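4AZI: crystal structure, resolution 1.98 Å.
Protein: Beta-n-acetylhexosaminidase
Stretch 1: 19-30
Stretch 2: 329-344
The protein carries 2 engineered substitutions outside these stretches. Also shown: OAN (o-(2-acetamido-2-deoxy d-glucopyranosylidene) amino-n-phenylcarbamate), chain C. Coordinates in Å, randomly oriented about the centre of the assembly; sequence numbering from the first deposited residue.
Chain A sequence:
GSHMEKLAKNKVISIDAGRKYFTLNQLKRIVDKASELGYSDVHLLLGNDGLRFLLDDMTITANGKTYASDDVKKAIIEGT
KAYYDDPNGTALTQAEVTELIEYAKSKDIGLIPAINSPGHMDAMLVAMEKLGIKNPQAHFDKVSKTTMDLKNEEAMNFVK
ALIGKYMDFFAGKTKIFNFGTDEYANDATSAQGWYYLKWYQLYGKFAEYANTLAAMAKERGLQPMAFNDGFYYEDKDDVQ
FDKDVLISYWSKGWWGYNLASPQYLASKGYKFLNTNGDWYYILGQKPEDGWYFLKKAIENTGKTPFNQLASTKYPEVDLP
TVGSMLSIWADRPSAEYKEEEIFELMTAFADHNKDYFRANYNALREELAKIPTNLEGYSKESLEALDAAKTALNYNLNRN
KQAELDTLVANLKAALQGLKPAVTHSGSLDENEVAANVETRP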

# COMPACT_ATOMS: atom_id res chain seq x y z
N ARG A 19 8.94 -7.28 -2.85
CA ARG A 19 9.72 -8.09 -3.76
C ARG A 19 11.15 -7.55 -3.88
O ARG A 19 12.11 -8.32 -4.05
CB ARG A 19 9.07 -8.14 -5.15
CG ARG A 19 7.75 -8.89 -5.20
CD ARG A 19 7.30 -9.01 -6.65
NE ARG A 19 6.06 -9.77 -6.80
CZ ARG A 19 4.85 -9.22 -6.95
NH1 ARG A 19 4.70 -7.90 -6.94
NH2 ARG A 19 3.79 -10.01 -7.12
N LYS A 20 11.28 -6.23 -3.79
CA LYS A 20 12.55 -5.56 -4.09
C LYS A 20 12.98 -4.64 -2.95
O LYS A 20 12.15 -3.97 -2.33
CB LYS A 20 12.41 -4.78 -5.39
CG LYS A 20 13.70 -4.18 -5.95
CD LYS A 20 13.43 -3.51 -7.29
CE LYS A 20 14.64 -2.69 -7.75
NZ LYS A 20 15.81 -3.56 -8.03
N TYR A 21 14.29 -4.61 -2.67
CA TYR A 21 14.82 -3.75 -1.61
C TYR A 21 14.88 -2.29 -2.07
O TYR A 21 15.35 -1.99 -3.17
CB TYR A 21 16.19 -4.23 -1.11
CG TYR A 21 16.77 -3.40 0.02
CD1 TYR A 21 16.42 -3.64 1.35
CD2 TYR A 21 17.67 -2.36 -0.24
CE1 TYR A 21 16.94 -2.88 2.39
CE2 TYR A 21 18.19 -1.59 0.79
CZ TYR A 21 17.83 -1.85 2.10
OH TYR A 21 18.36 -1.07 3.11
N PHE A 22 14.39 -1.40 -1.22
CA PHE A 22 14.55 0.04 -1.40
C PHE A 22 15.27 0.58 -0.16
O PHE A 22 14.91 0.24 0.96
CB PHE A 22 13.19 0.75 -1.53
CG PHE A 22 12.53 0.60 -2.87
CD1 PHE A 22 11.86 -0.57 -3.21
CD2 PHE A 22 12.56 1.64 -3.80
CE1 PHE A 22 11.25 -0.71 -4.45
CE2 PHE A 22 11.95 1.50 -5.05
CZ PHE A 22 11.29 0.32 -5.37
N THR A 23 16.28 1.41 -0.36
CA THR A 23 16.98 2.00 0.78
C THR A 23 16.10 3.06 1.40
O THR A 23 15.24 3.64 0.72
CB THR A 23 18.32 2.67 0.39
OG1 THR A 23 18.05 3.86 -0.36
CG2 THR A 23 19.19 1.73 -0.44
N LEU A 24 16.32 3.34 2.68
CA LEU A 24 15.60 4.42 3.36
C LEU A 24 15.70 5.75 2.59
O LEU A 24 14.71 6.45 2.45
CB LEU A 24 16.06 4.57 4.82
CG LEU A 24 15.60 5.78 5.63
CD1 LEU A 24 14.09 5.83 5.82
CD2 LEU A 24 16.33 5.81 6.97
N ASN A 25 16.89 6.09 2.09
CA ASN A 25 17.04 7.31 1.30
C ASN A 25 16.21 7.32 0.02
O ASN A 25 15.70 8.36 -0.38
CB ASN A 25 18.51 7.62 1.00
CG ASN A 25 19.23 8.22 2.19
OD1 ASN A 25 18.62 8.83 3.06
ND2 ASN A 25 20.55 8.03 2.25
N GLN A 26 16.07 6.16 -0.63
CA GLN A 26 15.23 6.06 -1.82
C GLN A 26 13.78 6.35 -1.47
O GLN A 26 13.09 7.05 -2.21
CB GLN A 26 15.38 4.69 -2.48
CG GLN A 26 16.63 4.55 -3.34
CD GLN A 26 16.87 3.13 -3.82
OE1 GLN A 26 16.62 2.17 -3.09
NE2 GLN A 26 17.37 2.99 -5.04
N LEU A 27 13.32 5.85 -0.33
CA LEU A 27 11.93 6.03 0.10
C LEU A 27 11.65 7.46 0.55
O LEU A 27 10.60 8.01 0.25
CB LEU A 27 11.55 4.99 1.15
CG LEU A 27 11.72 3.54 0.66
CD1 LEU A 27 11.72 2.54 1.80
CD2 LEU A 27 10.67 3.18 -0.39
N LYS A 28 12.63 8.06 1.24
CA LYS A 28 12.55 9.48 1.61
C LYS A 28 12.38 10.36 0.38
O LYS A 28 11.57 11.28 0.39
CB LYS A 28 13.79 9.91 2.41
CG LYS A 28 13.80 9.50 3.88
CD LYS A 28 15.12 9.89 4.54
CE LYS A 28 14.92 10.46 5.94
NZ LYS A 28 16.18 10.95 6.58
N ARG A 29 13.14 10.08 -0.68
CA ARG A 29 13.00 10.79 -1.96
C ARG A 29 11.61 10.67 -2.60
O ARG A 29 11.09 11.63 -3.17
CB ARG A 29 14.05 10.33 -2.96
CG ARG A 29 15.45 10.84 -2.67
CD ARG A 29 16.13 11.22 -3.96
NE ARG A 29 15.63 12.51 -4.46
CZ ARG A 29 15.87 13.01 -5.67
NH1 ARG A 29 16.62 12.34 -6.54
NH2 ARG A 29 15.37 14.19 -6.01
N ILE A 30 11.04 9.47 -2.52
CA ILE A 30 9.65 9.23 -2.93
C ILE A 30 8.67 10.09 -2.10
O ILE A 30 7.78 10.73 -2.67
CB ILE A 30 9.28 7.73 -2.84
CG1 ILE A 30 10.00 6.94 -3.94
CG2 ILE A 30 7.76 7.52 -2.89
CD1 ILE A 30 10.05 5.44 -3.72
N TRP A 329 5.08 -1.69 -9.14
CA TRP A 329 5.32 -3.09 -8.75
C TRP A 329 6.68 -3.60 -9.15
O TRP A 329 7.31 -3.08 -10.07
CB TRP A 329 4.23 -3.99 -9.29
CG TRP A 329 2.82 -3.64 -8.84
CD1 TRP A 329 1.87 -2.91 -9.55
CD2 TRP A 329 2.15 -4.00 -7.57
NE1 TRP A 329 0.70 -2.80 -8.84
CE2 TRP A 329 0.80 -3.42 -7.64
CE3 TRP A 329 2.53 -4.70 -6.43
CZ2 TRP A 329 -0.12 -3.57 -6.61
CZ3 TRP A 329 1.59 -4.84 -5.39
CH2 TRP A 329 0.30 -4.29 -5.48
N ALA A 330 7.15 -4.64 -8.45
CA ALA A 330 8.48 -5.17 -8.67
C ALA A 330 8.52 -6.64 -9.12
O ALA A 330 9.45 -7.36 -8.74
CB ALA A 330 9.33 -4.96 -7.44
N ASP A 331 7.55 -7.06 -9.93
CA ASP A 331 7.43 -8.47 -10.38
C ASP A 331 8.75 -9.14 -10.77
O ASP A 331 8.98 -10.31 -10.46
CB ASP A 331 6.42 -8.58 -11.54
CG ASP A 331 5.01 -8.16 -11.14
OD1 ASP A 331 4.86 -7.18 -10.38
OD2 ASP A 331 4.05 -8.81 -11.60
N ARG A 332 9.60 -8.41 -11.48
CA ARG A 332 10.96 -8.85 -11.71
C ARG A 332 11.87 -7.93 -10.90
O ARG A 332 12.23 -6.84 -11.37
CB ARG A 332 11.28 -8.85 -13.21
CG ARG A 332 10.45 -9.86 -14.00
CD ARG A 332 10.46 -9.60 -15.51
NE ARG A 332 9.86 -8.31 -15.84
CZ ARG A 332 10.52 -7.27 -16.36
NH1 ARG A 332 11.82 -7.36 -16.65
NH2 ARG A 332 9.87 -6.14 -16.60
N PRO A 333 12.23 -8.33 -9.67
CA PRO A 333 12.88 -7.37 -8.78
C PRO A 333 14.36 -7.12 -9.10
O PRO A 333 14.96 -6.21 -8.52
CB PRO A 333 12.72 -7.99 -7.38
CG PRO A 333 12.21 -9.39 -7.59
CD PRO A 333 12.11 -9.67 -9.06
N SER A 334 14.93 -7.91 -10.01
CA SER A 334 16.30 -7.63 -10.47
C SER A 334 16.35 -6.43 -11.41
O SER A 334 17.42 -5.88 -11.66
CB SER A 334 16.94 -8.86 -11.12
OG SER A 334 16.25 -9.21 -12.30
N ALA A 335 15.18 -6.02 -11.91
CA ALA A 335 15.09 -4.85 -12.78
C ALA A 335 15.53 -3.61 -12.03
O ALA A 335 15.28 -3.47 -10.83
CB ALA A 335 13.67 -4.67 -13.31
N GLU A 336 16.21 -2.71 -12.74
CA GLU A 336 16.77 -1.51 -12.13
C GLU A 336 15.66 -0.52 -11.79
O GLU A 336 14.87 -0.15 -12.67
CB GLU A 336 17.79 -0.87 -13.07
CG GLU A 336 18.46 0.37 -12.51
CD GLU A 336 19.27 1.13 -13.55
OE1 GLU A 336 19.30 0.71 -14.72
OE2 GLU A 336 19.88 2.16 -13.18
N TYR A 337 15.58 -0.12 -10.53
CA TYR A 337 14.66 0.94 -10.14
C TYR A 337 15.20 2.27 -10.66
O TYR A 337 16.28 2.71 -10.26
CB TYR A 337 14.45 0.99 -8.62
CG TYR A 337 13.80 2.27 -8.12
CD1 TYR A 337 12.50 2.61 -8.49
CD2 TYR A 337 14.50 3.15 -7.29
CE1 TYR A 337 11.90 3.78 -8.04
CE2 TYR A 337 13.91 4.32 -6.83
CZ TYR A 337 12.61 4.63 -7.21
OH TYR A 337 12.02 5.79 -6.78
N LYS A 338 14.45 2.87 -11.57
CA LYS A 338 14.78 4.18 -12.11
C LYS A 338 13.82 5.22 -11.57
O LYS A 338 12.70 5.39 -12.06
CB LYS A 338 14.78 4.17 -13.64
CG LYS A 338 16.01 3.51 -14.25
CD LYS A 338 15.86 3.42 -15.76
CE LYS A 338 16.71 2.29 -16.33
NZ LYS A 338 16.14 1.79 -17.61
N GLU A 339 14.27 5.90 -10.52
CA GLU A 339 13.54 6.94 -9.83
C GLU A 339 12.77 7.88 -10.78
O GLU A 339 11.59 8.17 -10.56
CB GLU A 339 14.52 7.70 -8.95
CG GLU A 339 14.03 9.03 -8.41
CD GLU A 339 15.02 9.64 -7.45
OE1 GLU A 339 15.11 9.15 -6.30
OE2 GLU A 339 15.72 10.59 -7.86
N GLU A 340 13.46 8.33 -11.83
CA GLU A 340 12.90 9.26 -12.82
C GLU A 340 11.65 8.75 -13.55
O GLU A 340 10.77 9.53 -13.91
CB GLU A 340 13.98 9.72 -13.81
CG GLU A 340 14.53 8.64 -14.74
CD GLU A 340 15.69 7.82 -14.18
OE1 GLU A 340 16.13 8.05 -13.02
OE2 GLU A 340 16.18 6.93 -14.91
N GLU A 341 11.58 7.44 -13.79
CA GLU A 341 10.39 6.83 -14.38
C GLU A 341 9.20 6.99 -13.43
O GLU A 341 8.12 7.41 -13.84
CB GLU A 341 10.61 5.35 -14.68
CG GLU A 341 11.57 5.06 -15.82
CD GLU A 341 11.75 3.57 -16.04
OE1 GLU A 341 11.54 2.80 -15.09
OE2 GLU A 341 12.10 3.17 -17.17
N ILE A 342 9.43 6.65 -12.16
CA ILE A 342 8.40 6.71 -11.12
C ILE A 342 7.94 8.15 -10.90
O ILE A 342 6.75 8.41 -10.72
CB ILE A 342 8.89 6.07 -9.81
CG1 ILE A 342 8.80 4.54 -9.90
CG2 ILE A 342 8.07 6.53 -8.61
CD1 ILE A 342 9.74 3.89 -10.89
N PHE A 343 8.89 9.08 -10.96
CA PHE A 343 8.61 10.51 -10.79
C PHE A 343 7.79 11.06 -11.95
O PHE A 343 6.85 11.83 -11.73
CB PHE A 343 9.92 11.29 -10.61
CG PHE A 343 10.55 11.16 -9.24
CD1 PHE A 343 10.10 10.20 -8.33
CD2 PHE A 343 11.61 11.98 -8.88
CE1 PHE A 343 10.68 10.09 -7.07
CE2 PHE A 343 12.20 11.87 -7.62
CZ PHE A 343 11.73 10.92 -6.72
N GLU A 344 8.10 10.65 -13.18
CA GLU A 344 7.29 11.07 -14.32
C GLU A 344 5.84 10.55 -14.20
O GLU A 344 4.89 11.28 -14.46
CB GLU A 344 7.90 10.64 -15.66
CG GLU A 344 7.13 11.18 -16.86
CD GLU A 344 7.60 10.63 -18.19
OE1 GLU A 344 8.51 9.78 -18.21
OE2 GLU A 344 7.04 11.05 -19.22
CAH OAN C . -3.27 -6.67 -6.13
CAG OAN C . -2.28 -6.79 -7.30
OAN OAN C . -2.15 -5.88 -8.10
NAI OAN C . -1.61 -7.95 -7.36
CAB OAN C . -0.60 -8.28 -8.39
CAC OAN C . 0.76 -7.70 -7.98
OAJ OAN C . 1.39 -8.59 -7.05
CAD OAN C . 1.65 -7.50 -9.19
OAK OAN C . 2.89 -6.98 -8.73
CAE OAN C . 1.00 -6.48 -10.15
CAF OAN C . 1.78 -6.22 -11.44
OAM OAN C . 1.82 -7.40 -12.24
OAL OAN C . -0.36 -6.85 -10.51
CAA OAN C . -1.02 -7.81 -9.80
NAY OAN C . -2.08 -8.34 -10.36
OAQ OAN C . -2.39 -7.88 -11.61
CAP OAN C . -2.99 -8.80 -12.42
OAR OAN C . -3.37 -8.47 -13.54
NAO OAN C . -3.11 -10.05 -11.93
CAS OAN C . -3.71 -11.07 -12.55
CAT OAN C . -4.69 -11.78 -11.86
CAU OAN C . -5.34 -12.86 -12.46
CAV OAN C . -5.02 -13.24 -13.76
CAW OAN C . -4.03 -12.54 -14.46
CAX OAN C . -3.37 -11.46 -13.86
O HOH W 1 17.66 -1.39 -8.65
O HOH W 2 13.54 7.02 -4.98

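The two stretches lie more than 300 residues apart in sequence and run side by side in the same general direction. Nearest CA pairs advance together, from Arg-19 with Ala-330 (CA to CA 5.8 Å) and Lys-20 with Pro-333 (CA to CA 5.0 Å) to Ile-30 with Phe-343 (CA to CA 8.0 Å). Loops meet first; the helices that follow, 24-30 and 339-344, diverge by only 23° with axes 11.7 Å apart at closest, a gap spanned by side chains. Together the stretches bury 761 Å².

Arg-19 extends along Trp-329, Ala-330 and Asp-331, its CD 3.4 Å from Ala-330 O. Its NH1 forms a salt bridge with Asp-331 OD1 at 3.5 Å, but the oxygen lies over the guanidinium face, so the attraction is one of charge without a directed N-H. The directed bonds go to the ligand: Arg-19 NH2 donates to OAN OAJ at 2.8 Å, and Arg-19 NH1 makes a weak bond to OAN OAK at 2.7 Å. Asp-331 OD1 accepts from OAN OAK at 2.6 Å and Asp-331 OD2 from OAN OAM at 2.7 Å, so both charged partners grip the same sugar.

Lys-20 packs its CB 3.7 Å from Ala-330 CB and 3.8 Å from Pro-333 CB, then carries its amine to the backbone around the type I turn 332-335. Lys-20 NZ donates to Pro-333 O at 2.8 Å and to Ala-335 O at 2.9 Å; water 1 accepts from Lys-20 NZ at 2.9 Å and also from Tyr-337 N at 3.1 Å. These three acceptors match the three protons of an ammonium group.

Tyr-21 points away. Phe-22 presents its edge to the face of Tyr-337, with centroids 4.8 Å apart and planes at 65°; Phe-22 CE2 lies 3.7 Å from Tyr-337 CD1.

Thr-23 caps helix 24-30 reciprocally: Thr-23 OG1 accepts from Gln-26 N at 3.0 Å, while Thr-23 N donates to Gln-26 OE1 at 2.9 Å. The amide's NE2 is left at the Tyr-337 ring edge, 3.7 Å from Tyr-337 CD2. Water 2 joins the helices, donating to Gln-26 O (2.8 Å) and Glu-339 OE1 (3.0 Å) and accepting from Tyr-337 OH (2.7 Å).

Arg-29 pairs with Glu-339 in a salt bridge, but the modelled 2.4 Å between Arg-29 NH1 and Glu-339 OE2 is a clash, so its exact geometry is unreliable. Phe-343 CE2 lies over one guanidinium face, 4.2 Å from Arg-29 NH2. Ile-30 closes the contact with apolar packing, its CD1 4.4 Å from Tyr-337 CZ and its CG1 4.5 Å from Phe-343 CE1.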